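Local coordinates for protein L-Ribose isomerase (Acinetobacter, PDB 4Q0S) that probably interconverts L-ribose and L-ribulose as a cobalt-binding cupin-barrel isomerase, captured here with the polyol ribitol on the metal, at residues Glu124-Val129 / Val182-Gly187; Gly111-Pro116 / Ser173-Leu178; Gly120-Ser125 / Val213-Thr218; Glu132-Tyr137 / Arg202-Ser207; Asp23-Glu28 / Tyr71-Ile76. All coordinates share one frame; numbering follows the deposited sequence.

Interaction 1 of 5, residues Glu124-Val129 / Val182-Gly187; sequences ESYEVV and VRLRAG. With CO (cobalt (II) ion), chain B; RB0 (D-ribitol), chain C.
The carbonyl oxygen of Val128 is met by two groups: a water donates to it at 2.7 Å, and Ala186 offers a CA-H, with Ala186 CA 3.3 Å from Val128 O and 145° at the hydrogen. In this cupin barrel the contact joins strand 124-130 of one sheet to a segment from an outer strand of the other. The short strand segments run 55° apart, no direct hydrogen bond crosses, and water does the bridging. That water also accepts from Gly187 N, and another accepts from Val128 N at 2.8 Å and donates to Arg185 O. Val128 CG2, anti to the carbonyl carbon, packs 3.7 Å from Leu184 CB. Leu184 CD1 comes to the edge of the Tyr126 ring, near its plane and 4.1 Å from Tyr126 CB; Met133 and Phe191 extend this apolar cluster. Tyr126 links it to the metal site as a second-shell residue: its OH donates to Glu124 OE1 at 2.7 Å, helping to fix the rotation of the carboxylate. Cobalt is bound by Glu124, His117, His119, His199 and two ribitol hydroxyls, with Glu124 OE2 1.9 Å from the metal and Glu124 OE1 2.7 Å from ribitol O5.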
# COMPACT_ATOMS: atom_id res chain seq x y z
N GLU A 124 12.44 21.58 7.37
CA GLU A 124 11.94 20.25 7.02
C GLU A 124 10.61 19.91 7.69
O GLU A 124 10.18 20.57 8.64
CB GLU A 124 12.96 19.18 7.44
CG GLU A 124 14.39 19.40 6.94
CD GLU A 124 15.41 18.49 7.62
OE1 GLU A 124 15.02 17.64 8.45
OE2 GLU A 124 16.61 18.63 7.33
N SER A 125 9.96 18.86 7.18
CA SER A 125 8.71 18.34 7.72
C SER A 125 8.82 16.83 7.55
O SER A 125 9.35 16.36 6.53
CB SER A 125 7.50 18.88 6.96
OG SER A 125 7.34 18.24 5.70
N TYR A 126 8.34 16.07 8.53
CA TYR A 126 8.43 14.62 8.47
C TYR A 126 7.09 13.90 8.45
O TYR A 126 6.15 14.29 9.14
CB TYR A 126 9.23 14.06 9.66
CG TYR A 126 10.51 14.78 9.95
CD1 TYR A 126 11.47 14.98 8.96
CD2 TYR A 126 10.78 15.26 11.24
CE1 TYR A 126 12.66 15.63 9.23
CE2 TYR A 126 11.98 15.92 11.52
CZ TYR A 126 12.91 16.10 10.51
OH TYR A 126 14.08 16.77 10.78
N GLU A 127 7.04 12.83 7.68
CA GLU A 127 5.86 11.99 7.57
C GLU A 127 6.39 10.56 7.64
O GLU A 127 7.10 10.11 6.74
CB GLU A 127 5.17 12.21 6.22
CG GLU A 127 3.94 11.35 6.00
CD GLU A 127 3.51 11.30 4.54
OE1 GLU A 127 3.46 12.36 3.89
OE2 GLU A 127 3.23 10.19 4.04
N VAL A 128 6.08 9.84 8.72
CA VAL A 128 6.55 8.46 8.84
C VAL A 128 5.66 7.57 7.98
O VAL A 128 4.44 7.62 8.08
CB VAL A 128 6.53 7.98 10.31
CG1 VAL A 128 6.90 6.49 10.38
CG2 VAL A 128 7.52 8.80 11.14
N VAL A 129 6.28 6.75 7.13
CA VAL A 129 5.54 5.86 6.26
C VAL A 129 5.53 4.45 6.82
O VAL A 129 4.51 3.75 6.77
CB VAL A 129 6.16 5.84 4.84
CG1 VAL A 129 5.32 4.96 3.91
CG2 VAL A 129 6.26 7.26 4.31
N VAL A 182 10.86 13.35 20.51
CA VAL A 182 9.51 13.04 20.09
C VAL A 182 9.57 11.77 19.25
O VAL A 182 10.53 11.56 18.50
CB VAL A 182 8.87 14.20 19.26
CG1 VAL A 182 9.63 14.40 17.95
CG2 VAL A 182 7.42 13.91 19.00
N ARG A 183 8.57 10.91 19.41
CA ARG A 183 8.51 9.67 18.65
C ARG A 183 7.34 9.80 17.68
O ARG A 183 6.20 9.94 18.10
CB ARG A 183 8.31 8.48 19.60
CG ARG A 183 8.46 7.13 18.92
CD ARG A 183 8.97 6.08 19.91
NE ARG A 183 9.00 4.74 19.33
CZ ARG A 183 9.60 3.69 19.88
NH1 ARG A 183 10.25 3.83 21.03
NH2 ARG A 183 9.56 2.51 19.28
N LEU A 184 7.65 9.77 16.38
CA LEU A 184 6.63 9.92 15.34
C LEU A 184 6.25 8.57 14.73
O LEU A 184 7.10 7.69 14.56
CB LEU A 184 7.15 10.84 14.24
CG LEU A 184 7.61 12.24 14.66
CD1 LEU A 184 8.17 12.99 13.45
CD2 LEU A 184 6.45 13.01 15.28
N ARG A 185 4.98 8.44 14.37
CA ARG A 185 4.46 7.22 13.77
C ARG A 185 3.64 7.52 12.52
O ARG A 185 3.27 8.66 12.27
CB ARG A 185 3.58 6.47 14.78
CG ARG A 185 4.35 5.81 15.90
CD ARG A 185 3.40 5.18 16.91
NE ARG A 185 2.98 6.14 17.92
CZ ARG A 185 3.73 6.51 18.95
NH1 ARG A 185 4.93 5.97 19.12
NH2 ARG A 185 3.29 7.42 19.81
N ALA A 186 3.35 6.48 11.75
CA ALA A 186 2.55 6.65 10.55
C ALA A 186 1.19 7.16 10.97
O ALA A 186 0.62 6.69 11.95
CB ALA A 186 2.41 5.31 9.81
N GLY A 187 0.67 8.13 10.23
CA GLY A 187 -0.64 8.67 10.56
C GLY A 187 -0.61 9.90 11.44
O GLY A 187 -1.63 10.56 11.61
CO CO B . 18.19 17.98 8.26
C1 RB0 C . 20.52 14.58 5.89
O1 RB0 C . 21.82 14.31 5.40
C2 RB0 C . 19.67 15.17 4.77
O2 RB0 C . 20.09 16.51 4.50
C3 RB0 C . 18.18 15.13 5.13
O3 RB0 C . 17.39 15.47 4.00
C4 RB0 C . 17.81 16.05 6.31
O4 RB0 C . 18.80 17.06 6.46
C5 RB0 C . 17.69 15.24 7.59
O5 RB0 C . 17.19 16.06 8.65
O HOH W 1 4.47 10.66 10.87
O HOH W 2 2.31 9.21 8.20

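Interaction 2 of 5, residues Gly111-Pro116 / Ser173-Leu178; sequences GKFCPP and SSYEKL
The Tyr175 ring carries Pro116 on one face and turns its edge toward the face of Phe113. In the cupin barrel this seats the long loop between strands 132-137 and 180-185 against strand 113-118, where the chain turns a corner at Pro116. Pro116 CG sits over the ring centre in a CH-pi contact, 3.4 Å from the centroid and 6° off the normal, while Pro116 CD lies 3.3 Å from Tyr175 CZ. The two aromatic rings form an offset edge-to-face pair, centroids 5.4 Å apart and planes at 70°. Tyr175 begins a type I turn, closed by Leu178 N to Tyr175 O at 2.9 Å, which brings Leu178 CD2 back to 3.9 Å from Pro116 CB. The proline is therefore held between the tyrosine face, the leucine and the backbone of Ser174. Cys114 points away from the loop and touches ribitol. The phenol end of Tyr175 is tied to Glu72 by a hydrogen bond, and Tyr175 OH also lies 3.3 Å from Phe113 CD2.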
# COMPACT_ATOMS: atom_id res chain seq x y z
N GLY A 111 18.48 1.03 14.93
CA GLY A 111 19.64 1.51 15.66
C GLY A 111 20.45 2.59 14.98
O GLY A 111 21.17 3.33 15.64
N LYS A 112 20.32 2.71 13.66
CA LYS A 112 21.08 3.70 12.90
C LYS A 112 20.50 5.12 13.01
O LYS A 112 19.32 5.30 13.31
CB LYS A 112 21.17 3.26 11.44
CG LYS A 112 21.68 1.81 11.27
CD LYS A 112 23.18 1.70 11.48
CE LYS A 112 23.72 0.27 11.27
NZ LYS A 112 23.37 -0.66 12.38
N PHE A 113 21.34 6.13 12.77
CA PHE A 113 20.93 7.53 12.89
C PHE A 113 21.23 8.43 11.70
O PHE A 113 22.11 8.15 10.89
CB PHE A 113 21.67 8.23 14.05
CG PHE A 113 21.47 7.63 15.40
CD1 PHE A 113 22.00 6.38 15.71
CD2 PHE A 113 20.83 8.35 16.41
CE1 PHE A 113 21.90 5.86 17.01
CE2 PHE A 113 20.72 7.85 17.69
CZ PHE A 113 21.25 6.61 18.00
N CYS A 114 20.48 9.53 11.63
CA CYS A 114 20.74 10.61 10.68
C CYS A 114 21.36 11.47 11.80
O CYS A 114 20.66 11.91 12.71
CB CYS A 114 19.47 11.26 10.16
SG CYS A 114 19.79 12.79 9.22
N PRO A 115 22.68 11.70 11.76
CA PRO A 115 23.40 12.48 12.78
C PRO A 115 23.03 13.94 13.06
O PRO A 115 22.46 14.64 12.22
CB PRO A 115 24.85 12.33 12.35
CG PRO A 115 24.73 12.33 10.87
CD PRO A 115 23.56 11.39 10.63
N PRO A 116 23.34 14.41 14.28
CA PRO A 116 23.06 15.79 14.70
C PRO A 116 23.58 16.81 13.70
O PRO A 116 24.75 16.78 13.30
CB PRO A 116 23.78 15.89 16.04
CG PRO A 116 23.57 14.53 16.62
CD PRO A 116 23.86 13.62 15.42
N SER A 173 28.76 12.87 22.39
CA SER A 173 28.67 14.29 22.71
C SER A 173 28.00 15.16 21.65
O SER A 173 27.52 16.25 21.95
CB SER A 173 30.07 14.85 23.01
OG SER A 173 30.90 14.80 21.87
N SER A 174 27.97 14.69 20.40
CA SER A 174 27.35 15.48 19.35
C SER A 174 25.84 15.62 19.58
O SER A 174 25.19 16.50 19.00
CB SER A 174 27.61 14.85 17.97
OG SER A 174 26.95 13.61 17.84
N TYR A 175 25.29 14.76 20.43
CA TYR A 175 23.86 14.76 20.72
C TYR A 175 23.46 15.57 21.96
O TYR A 175 22.27 15.81 22.19
CB TYR A 175 23.36 13.32 20.89
CG TYR A 175 23.43 12.48 19.63
CD1 TYR A 175 24.64 11.98 19.17
CD2 TYR A 175 22.27 12.20 18.90
CE1 TYR A 175 24.71 11.22 18.00
CE2 TYR A 175 22.32 11.44 17.73
CZ TYR A 175 23.54 10.95 17.29
OH TYR A 175 23.59 10.21 16.12
N GLU A 176 24.46 15.97 22.75
CA GLU A 176 24.25 16.73 23.99
C GLU A 176 23.17 17.80 23.97
O GLU A 176 22.29 17.81 24.83
CB GLU A 176 25.57 17.38 24.42
CG GLU A 176 26.48 16.49 25.24
CD GLU A 176 25.85 16.04 26.54
OE1 GLU A 176 25.19 14.98 26.54
OE2 GLU A 176 26.00 16.76 27.55
N LYS A 177 23.23 18.70 23.00
CA LYS A 177 22.27 19.79 22.90
C LYS A 177 20.89 19.44 22.34
O LYS A 177 19.97 20.26 22.40
CB LYS A 177 22.86 20.93 22.05
CG LYS A 177 23.95 21.73 22.74
CD LYS A 177 24.49 22.80 21.80
CE LYS A 177 25.24 23.90 22.54
NZ LYS A 177 26.43 23.40 23.27
N LEU A 178 20.74 18.24 21.80
CA LEU A 178 19.45 17.82 21.24
C LEU A 178 18.65 17.14 22.34
O LEU A 178 18.33 15.95 22.25
CB LEU A 178 19.66 16.87 20.05
CG LEU A 178 20.30 17.53 18.82
CD1 LEU A 178 21.71 18.02 19.15
CD2 LEU A 178 20.34 16.52 17.67

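Interaction 3 of 5, residues Gly120-Ser125 / Val213-Thr218; sequences GRKTES and VREVST. With CO (cobalt (II) ion), chain B; RB0 (D-ribitol), chain C.
The chain from Arg121 to Ser125 and that from Arg214 to Thr218 run roughly antiparallel, end-to-end directions 152° apart, with Thr218 N donating to Thr123 O and Val216 N to Ser125 O. Side-chain hydroxyls add to this ladder. Thr123 N bonds to Thr218 OG1 at 3.1 Å, a hydroxyl taking the place of a backbone carbonyl. Ser125 OG, lodged between its own N and carbonyl carbon (chi1 76°), donates in the carbonyl plane to a lone pair of Val216 O at 2.7 Å. On the ligand side, the carboxylates of Glu124 and Glu215 stack with planes 20° apart, OE1 to OE1 3.4 Å. Glu215 OE2 accepts from ribitol O3 at 3.2 Å and is also salt-bridged to Lys104. Lys122 slides past Thr218, bends at chi3 and makes weak bonds from NZ to ribitol O2 (3.3 Å) and O4. Cobalt holds O4 and O5, so metal and lysine share O4, consistent with a pocket that fixes the sugar chain by its hydroxyls.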
# COMPACT_ATOMS: atom_id res chain seq x y z
N GLY A 120 20.97 26.27 7.88
CA GLY A 120 20.79 27.70 8.00
C GLY A 120 19.57 28.14 7.21
O GLY A 120 18.87 29.08 7.62
N ARG A 121 19.31 27.46 6.10
CA ARG A 121 18.18 27.83 5.24
C ARG A 121 17.04 26.81 5.12
O ARG A 121 15.87 27.20 4.98
CB ARG A 121 18.72 28.13 3.84
CG ARG A 121 20.01 28.94 3.84
CD ARG A 121 20.56 29.12 2.44
NE ARG A 121 21.87 29.76 2.44
CZ ARG A 121 22.96 29.24 3.00
NH1 ARG A 121 22.91 28.07 3.62
NH2 ARG A 121 24.12 29.89 2.93
N LYS A 122 17.35 25.52 5.18
CA LYS A 122 16.31 24.51 5.02
C LYS A 122 15.43 24.14 6.22
O LYS A 122 15.92 23.75 7.28
CB LYS A 122 16.91 23.22 4.46
CG LYS A 122 15.85 22.12 4.21
CD LYS A 122 16.45 20.89 3.54
CE LYS A 122 17.43 20.17 4.46
NZ LYS A 122 18.09 19.04 3.77
N THR A 123 14.13 24.26 6.00
CA THR A 123 13.11 23.90 6.98
C THR A 123 12.54 22.56 6.48
O THR A 123 12.20 22.43 5.29
CB THR A 123 11.99 24.95 7.06
OG1 THR A 123 12.46 26.11 7.75
CG2 THR A 123 10.77 24.37 7.78
N GLU A 124 12.44 21.58 7.37
CA GLU A 124 11.94 20.25 7.02
C GLU A 124 10.61 19.91 7.69
O GLU A 124 10.18 20.57 8.64
CB GLU A 124 12.96 19.18 7.44
CG GLU A 124 14.39 19.40 6.94
CD GLU A 124 15.41 18.49 7.62
OE1 GLU A 124 15.02 17.64 8.45
OE2 GLU A 124 16.61 18.63 7.33
N SER A 125 9.96 18.86 7.18
CA SER A 125 8.71 18.34 7.72
C SER A 125 8.82 16.83 7.55
O SER A 125 9.35 16.36 6.53
CB SER A 125 7.50 18.88 6.96
OG SER A 125 7.34 18.24 5.70
N VAL A 213 10.74 7.33 6.04
CA VAL A 213 10.14 8.64 6.24
C VAL A 213 10.14 9.49 4.99
O VAL A 213 11.13 9.55 4.25
CB VAL A 213 10.89 9.44 7.34
CG1 VAL A 213 10.18 10.78 7.61
CG2 VAL A 213 10.97 8.62 8.62
N ARG A 214 9.03 10.16 4.75
CA ARG A 214 8.92 11.04 3.60
C ARG A 214 9.24 12.45 4.10
O ARG A 214 8.59 12.96 5.02
CB ARG A 214 7.50 10.96 3.04
CG ARG A 214 7.25 11.82 1.82
CD ARG A 214 5.78 11.73 1.40
NE ARG A 214 5.45 10.48 0.72
CZ ARG A 214 5.31 10.37 -0.60
NH1 ARG A 214 5.00 9.20 -1.15
NH2 ARG A 214 5.48 11.44 -1.37
N GLU A 215 10.25 13.09 3.52
CA GLU A 215 10.59 14.44 3.93
C GLU A 215 10.18 15.44 2.86
O GLU A 215 10.48 15.27 1.68
CB GLU A 215 12.09 14.60 4.19
CG GLU A 215 12.47 16.05 4.56
CD GLU A 215 13.95 16.25 4.76
OE1 GLU A 215 14.49 15.67 5.72
OE2 GLU A 215 14.58 16.99 3.96
N VAL A 216 9.48 16.49 3.29
CA VAL A 216 9.06 17.56 2.40
C VAL A 216 9.69 18.80 3.01
O VAL A 216 9.33 19.22 4.11
CB VAL A 216 7.51 17.69 2.37
CG1 VAL A 216 7.11 18.96 1.66
CG2 VAL A 216 6.92 16.50 1.63
N SER A 217 10.65 19.39 2.30
CA SER A 217 11.33 20.55 2.84
C SER A 217 11.57 21.60 1.76
O SER A 217 11.13 21.44 0.62
CB SER A 217 12.68 20.13 3.40
OG SER A 217 13.57 19.82 2.34
N THR A 218 12.26 22.66 2.15
CA THR A 218 12.60 23.71 1.21
C THR A 218 13.84 23.18 0.49
O THR A 218 14.38 22.13 0.87
CB THR A 218 12.91 25.06 1.93
OG1 THR A 218 13.92 24.86 2.92
CG2 THR A 218 11.66 25.60 2.61
CO CO B . 18.19 17.98 8.26
C1 RB0 C . 20.52 14.58 5.89
O1 RB0 C . 21.82 14.31 5.40
C2 RB0 C . 19.67 15.17 4.77
O2 RB0 C . 20.09 16.51 4.50
C3 RB0 C . 18.18 15.13 5.13
O3 RB0 C . 17.39 15.47 4.00
C4 RB0 C . 17.81 16.05 6.31
O4 RB0 C . 18.80 17.06 6.46
C5 RB0 C . 17.69 15.24 7.59
O5 RB0 C . 17.19 16.06 8.65
O HOH W 3 6.65 15.28 5.26

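Interaction 4 of 5, residues Glu132-Tyr137 / Arg202-Ser207; sequences EMEVFY and RCPPDS
Arg202 sets CG between its backbone N and carbonyl carbon (chi1 76°) and then runs extended to NE, which lays it alongside Glu134, whose CG is anti to its carbonyl carbon (chi1 -74°). The two point the same way and end with carboxylate and guanidinium nearly coplanar, 19° apart. Two N-H groups grip Glu134 OE2 side-on: Arg202 NE at 2.7 Å and Arg202 NH2, on the syn lone pair, at 3.0 Å. The other oxygen, Glu134 OE1, takes a water at 2.7 Å and is hydrogen-bonded to Tyr181 OH. Beneath this salt bridge the same residues form an antiparallel hydrogen-bonded pair, Glu134 N to Arg202 O 3.1 Å and Arg202 N to Glu134 O 2.9 Å, where strands 132-137 and 199-202 adjoin in one sheet of the cupin barrel. Arg202 CG meets the edge of the Phe136 ring, and Pro205 CD lies over the guanidinium centre, 3.3 Å above its plane. Pro204 CD packs 3.2 Å from Glu132 O, a buried carbonyl oxygen without a hydrogen-bond partner.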
# COMPACT_ATOMS: atom_id res chain seq x y z
N GLU A 132 8.91 3.59 13.11
CA GLU A 132 8.70 4.73 13.99
C GLU A 132 9.96 5.56 13.98
O GLU A 132 11.06 5.03 13.85
CB GLU A 132 8.38 4.27 15.41
CG GLU A 132 7.23 3.26 15.47
CD GLU A 132 6.43 3.33 16.75
OE1 GLU A 132 6.99 3.68 17.81
OE2 GLU A 132 5.22 3.01 16.70
N MET A 133 9.79 6.86 14.11
CA MET A 133 10.91 7.76 14.07
C MET A 133 11.14 8.47 15.39
O MET A 133 10.24 9.13 15.92
CB MET A 133 10.68 8.77 12.95
CG MET A 133 11.72 9.85 12.81
SD MET A 133 11.12 11.08 11.66
CE MET A 133 12.67 11.72 10.97
N GLU A 134 12.35 8.32 15.92
CA GLU A 134 12.70 8.98 17.17
C GLU A 134 13.56 10.17 16.81
O GLU A 134 14.69 10.03 16.32
CB GLU A 134 13.44 8.02 18.10
CG GLU A 134 12.52 6.98 18.73
CD GLU A 134 13.18 6.15 19.81
OE1 GLU A 134 12.62 6.08 20.92
OE2 GLU A 134 14.24 5.56 19.56
N VAL A 135 13.00 11.35 17.03
CA VAL A 135 13.67 12.61 16.71
C VAL A 135 14.24 13.26 17.97
O VAL A 135 13.58 13.32 19.00
CB VAL A 135 12.69 13.60 16.04
CG1 VAL A 135 13.45 14.81 15.50
CG2 VAL A 135 11.93 12.90 14.91
N PHE A 136 15.47 13.72 17.85
CA PHE A 136 16.16 14.38 18.95
C PHE A 136 16.43 15.76 18.38
O PHE A 136 16.90 15.89 17.24
CB PHE A 136 17.46 13.65 19.27
CG PHE A 136 17.29 12.16 19.45
CD1 PHE A 136 16.78 11.65 20.64
CD2 PHE A 136 17.58 11.29 18.41
CE1 PHE A 136 16.56 10.27 20.80
CE2 PHE A 136 17.37 9.92 18.55
CZ PHE A 136 16.86 9.41 19.75
N TYR A 137 16.12 16.81 19.14
CA TYR A 137 16.35 18.15 18.63
C TYR A 137 16.45 19.22 19.71
O TYR A 137 16.12 18.99 20.87
CB TYR A 137 15.23 18.54 17.66
CG TYR A 137 13.88 18.69 18.34
CD1 TYR A 137 13.14 17.57 18.71
CD2 TYR A 137 13.35 19.96 18.60
CE1 TYR A 137 11.90 17.70 19.33
CE2 TYR A 137 12.11 20.10 19.23
CZ TYR A 137 11.39 18.97 19.58
OH TYR A 137 10.16 19.09 20.18
N ARG A 202 16.60 8.54 14.66
CA ARG A 202 16.99 7.15 14.48
C ARG A 202 15.76 6.26 14.41
O ARG A 202 14.64 6.68 14.74
CB ARG A 202 17.84 6.65 15.65
CG ARG A 202 17.01 6.37 16.91
CD ARG A 202 17.77 5.56 17.96
NE ARG A 202 16.88 5.14 19.05
CZ ARG A 202 17.24 4.35 20.05
NH1 ARG A 202 18.48 3.88 20.12
NH2 ARG A 202 16.35 4.02 20.99
N CYS A 203 15.99 5.03 13.99
CA CYS A 203 14.98 4.00 13.93
C CYS A 203 15.26 3.21 15.21
O CYS A 203 16.41 2.89 15.50
CB CYS A 203 15.21 3.10 12.72
SG CYS A 203 14.17 1.63 12.68
N PRO A 204 14.22 2.93 16.01
CA PRO A 204 14.46 2.16 17.24
C PRO A 204 15.20 0.87 16.89
O PRO A 204 14.92 0.25 15.86
CB PRO A 204 13.05 1.89 17.76
CG PRO A 204 12.29 3.09 17.30
CD PRO A 204 12.80 3.30 15.89
N PRO A 205 16.16 0.45 17.72
CA PRO A 205 16.96 -0.76 17.50
C PRO A 205 16.17 -2.07 17.48
O PRO A 205 16.60 -3.06 16.89
CB PRO A 205 17.97 -0.74 18.65
CG PRO A 205 18.06 0.71 19.01
CD PRO A 205 16.63 1.16 18.93
N ASP A 206 15.01 -2.07 18.12
CA ASP A 206 14.19 -3.27 18.20
C ASP A 206 13.14 -3.34 17.10
O ASP A 206 12.29 -4.23 17.10
CB ASP A 206 13.52 -3.33 19.57
CG ASP A 206 12.60 -2.15 19.82
OD1 ASP A 206 12.93 -1.03 19.37
OD2 ASP A 206 11.55 -2.34 20.46
N SER A 207 13.20 -2.41 16.16
CA SER A 207 12.24 -2.37 15.06
C SER A 207 12.39 -3.56 14.13
O SER A 207 13.49 -3.96 13.77
CB SER A 207 12.40 -1.08 14.27
OG SER A 207 11.48 -1.04 13.19
O HOH W 4 13.54 4.37 22.80

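Interaction 5 of 5, residues Asp23-Glu28 / Tyr71-Ile76; sequences DEWVRE and YEAMII
Trp25 lays one face of its indole on Ile75, whose CD1 sits over the five-membered ring, 3.5 Å from its centroid and 8° off the normal, a CH-pi contact. Ile75 CG1 lies over the same face nearer the rim, 3.5 Å from Trp25 CE2, and the two side chains slide past each other in opposite directions. Trp25 CG is anti to the backbone N (chi1 -180°), which swings the indole out to the strand, where Trp25 CH2 is 3.5 Å from Met74 O and 4.4 Å from Ala73 CB. Val26 flanks the same isoleucine, its CG2 4.1 Å from Ile75 CD1. Helix 19-35 thereby packs on strand 73-82 of the cupin barrel, short-segment axes 9.6 Å apart and crossing at -44°. Ala73 and Ile75 point at the helix; Met74 points away, its side chain about 4 Å from ribitol. Phe61 meets the indole edge-to-face, and Glu28 hydrogen-bonds to His109 and Trp66 of the third subunit. With no hydrogen bond between the two segments, the contact rests on apolar packing and CH-pi attraction.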
# COMPACT_ATOMS: atom_id res chain seq x y z
N ASP A 23 24.89 -2.14 -3.09
CA ASP A 23 23.73 -2.48 -3.91
C ASP A 23 22.62 -3.19 -3.16
O ASP A 23 21.45 -2.81 -3.28
CB ASP A 23 24.17 -3.33 -5.11
CG ASP A 23 24.82 -2.50 -6.19
OD1 ASP A 23 25.17 -1.33 -5.91
OD2 ASP A 23 24.99 -3.01 -7.31
N GLU A 24 22.95 -4.21 -2.39
CA GLU A 24 21.91 -4.93 -1.66
C GLU A 24 21.19 -3.97 -0.72
O GLU A 24 19.97 -4.03 -0.56
CB GLU A 24 22.51 -6.11 -0.88
CG GLU A 24 23.29 -7.08 -1.76
CD GLU A 24 23.65 -8.37 -1.06
OE1 GLU A 24 23.85 -8.35 0.18
OE2 GLU A 24 23.75 -9.42 -1.74
N TRP A 25 21.94 -3.06 -0.12
CA TRP A 25 21.39 -2.07 0.81
C TRP A 25 20.47 -1.10 0.08
O TRP A 25 19.30 -0.95 0.43
CB TRP A 25 22.55 -1.31 1.48
CG TRP A 25 22.16 -0.25 2.48
CD1 TRP A 25 21.17 -0.32 3.41
CD2 TRP A 25 22.86 0.98 2.73
NE1 TRP A 25 21.20 0.78 4.23
CE2 TRP A 25 22.23 1.60 3.83
CE3 TRP A 25 23.95 1.62 2.12
CZ2 TRP A 25 22.66 2.83 4.35
CZ3 TRP A 25 24.38 2.85 2.64
CH2 TRP A 25 23.73 3.43 3.75
N VAL A 26 21.00 -0.44 -0.94
CA VAL A 26 20.24 0.54 -1.70
C VAL A 26 19.14 -0.04 -2.60
O VAL A 26 18.04 0.51 -2.66
CB VAL A 26 21.19 1.42 -2.54
CG1 VAL A 26 20.40 2.32 -3.48
CG2 VAL A 26 22.04 2.27 -1.60
N ARG A 27 19.42 -1.13 -3.31
CA ARG A 27 18.39 -1.69 -4.18
C ARG A 27 17.21 -2.26 -3.38
O ARG A 27 16.07 -2.12 -3.79
CB ARG A 27 18.99 -2.74 -5.13
CG ARG A 27 19.99 -2.13 -6.12
CD ARG A 27 20.42 -3.12 -7.20
NE ARG A 27 19.39 -3.31 -8.23
CZ ARG A 27 19.48 -4.18 -9.23
NH1 ARG A 27 20.55 -4.96 -9.35
NH2 ARG A 27 18.50 -4.27 -10.11
N GLU A 28 17.49 -2.88 -2.24
CA GLU A 28 16.42 -3.42 -1.41
C GLU A 28 15.58 -2.27 -0.89
O GLU A 28 14.36 -2.38 -0.77
CB GLU A 28 16.95 -4.18 -0.19
CG GLU A 28 17.29 -5.64 -0.42
CD GLU A 28 16.10 -6.48 -0.84
OE1 GLU A 28 14.95 -6.14 -0.50
OE2 GLU A 28 16.34 -7.52 -1.49
N TYR A 71 25.03 3.38 14.57
CA TYR A 71 25.94 3.97 13.60
C TYR A 71 25.18 5.08 12.87
O TYR A 71 23.95 5.11 12.90
CB TYR A 71 26.44 2.92 12.61
CG TYR A 71 27.53 2.04 13.18
CD1 TYR A 71 28.85 2.49 13.26
CD2 TYR A 71 27.23 0.77 13.68
CE1 TYR A 71 29.85 1.70 13.83
CE2 TYR A 71 28.23 -0.03 14.25
CZ TYR A 71 29.53 0.44 14.32
OH TYR A 71 30.52 -0.33 14.90
N GLU A 72 25.92 5.99 12.25
CA GLU A 72 25.29 7.10 11.54
C GLU A 72 25.42 6.85 10.04
O GLU A 72 26.47 7.07 9.42
CB GLU A 72 25.94 8.43 11.97
CG GLU A 72 25.92 8.56 13.50
CD GLU A 72 26.45 9.89 14.03
OE1 GLU A 72 27.27 10.54 13.36
OE2 GLU A 72 26.05 10.26 15.16
N ALA A 73 24.31 6.38 9.46
CA ALA A 73 24.23 6.05 8.05
C ALA A 73 22.75 5.94 7.68
O ALA A 73 21.91 5.58 8.51
CB ALA A 73 24.93 4.73 7.78
N MET A 74 22.43 6.25 6.43
CA MET A 74 21.05 6.21 5.98
C MET A 74 20.99 6.25 4.48
O MET A 74 22.00 6.46 3.80
CB MET A 74 20.30 7.43 6.51
CG MET A 74 20.73 8.71 5.80
SD MET A 74 20.15 10.22 6.58
CE MET A 74 18.37 10.03 6.32
N ILE A 75 19.78 6.09 3.96
CA ILE A 75 19.55 6.13 2.53
C ILE A 75 18.56 7.23 2.23
O ILE A 75 17.61 7.43 2.99
CB ILE A 75 18.96 4.80 2.01
CG1 ILE A 75 19.99 3.68 2.13
CG2 ILE A 75 18.48 4.96 0.56
CD1 ILE A 75 19.52 2.36 1.60
N ILE A 76 18.79 7.97 1.15
CA ILE A 76 17.89 9.03 0.76
C ILE A 76 17.65 8.94 -0.73
O ILE A 76 18.60 8.91 -1.51
CB ILE A 76 18.46 10.44 1.07
CG1 ILE A 76 18.68 10.60 2.58
CG2 ILE A 76 17.49 11.51 0.57
CD1 ILE A 76 19.30 11.94 2.98

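Interactions 1 and 3 share Glu124 and Ser125 and converge on cobalt and ribitol, their centres about 12 Å apart; strand 124-130 lies beside strand 211-217, where Glu127 O accepts from Arg214 N at 2.8 Å. Interaction 4, its centre about 10 Å from that of interaction 1, continues into the other sheet: Leu184 N bonds to Met133 O, and Arg183 NE meets Glu132 OE1 in a salt bridge at 2.7 Å. It borders interaction 2 through Gly111 N and Cys203 O, 2.8 Å apart. Interaction 2 in turn reaches interaction 5 through Tyr175 OH and Glu72 OE2 at 2.6 Å. Interactions 3 and 5 lie on opposite sides of the chain's centre, about 20 Å apart between centres, yet both reach the same sheet.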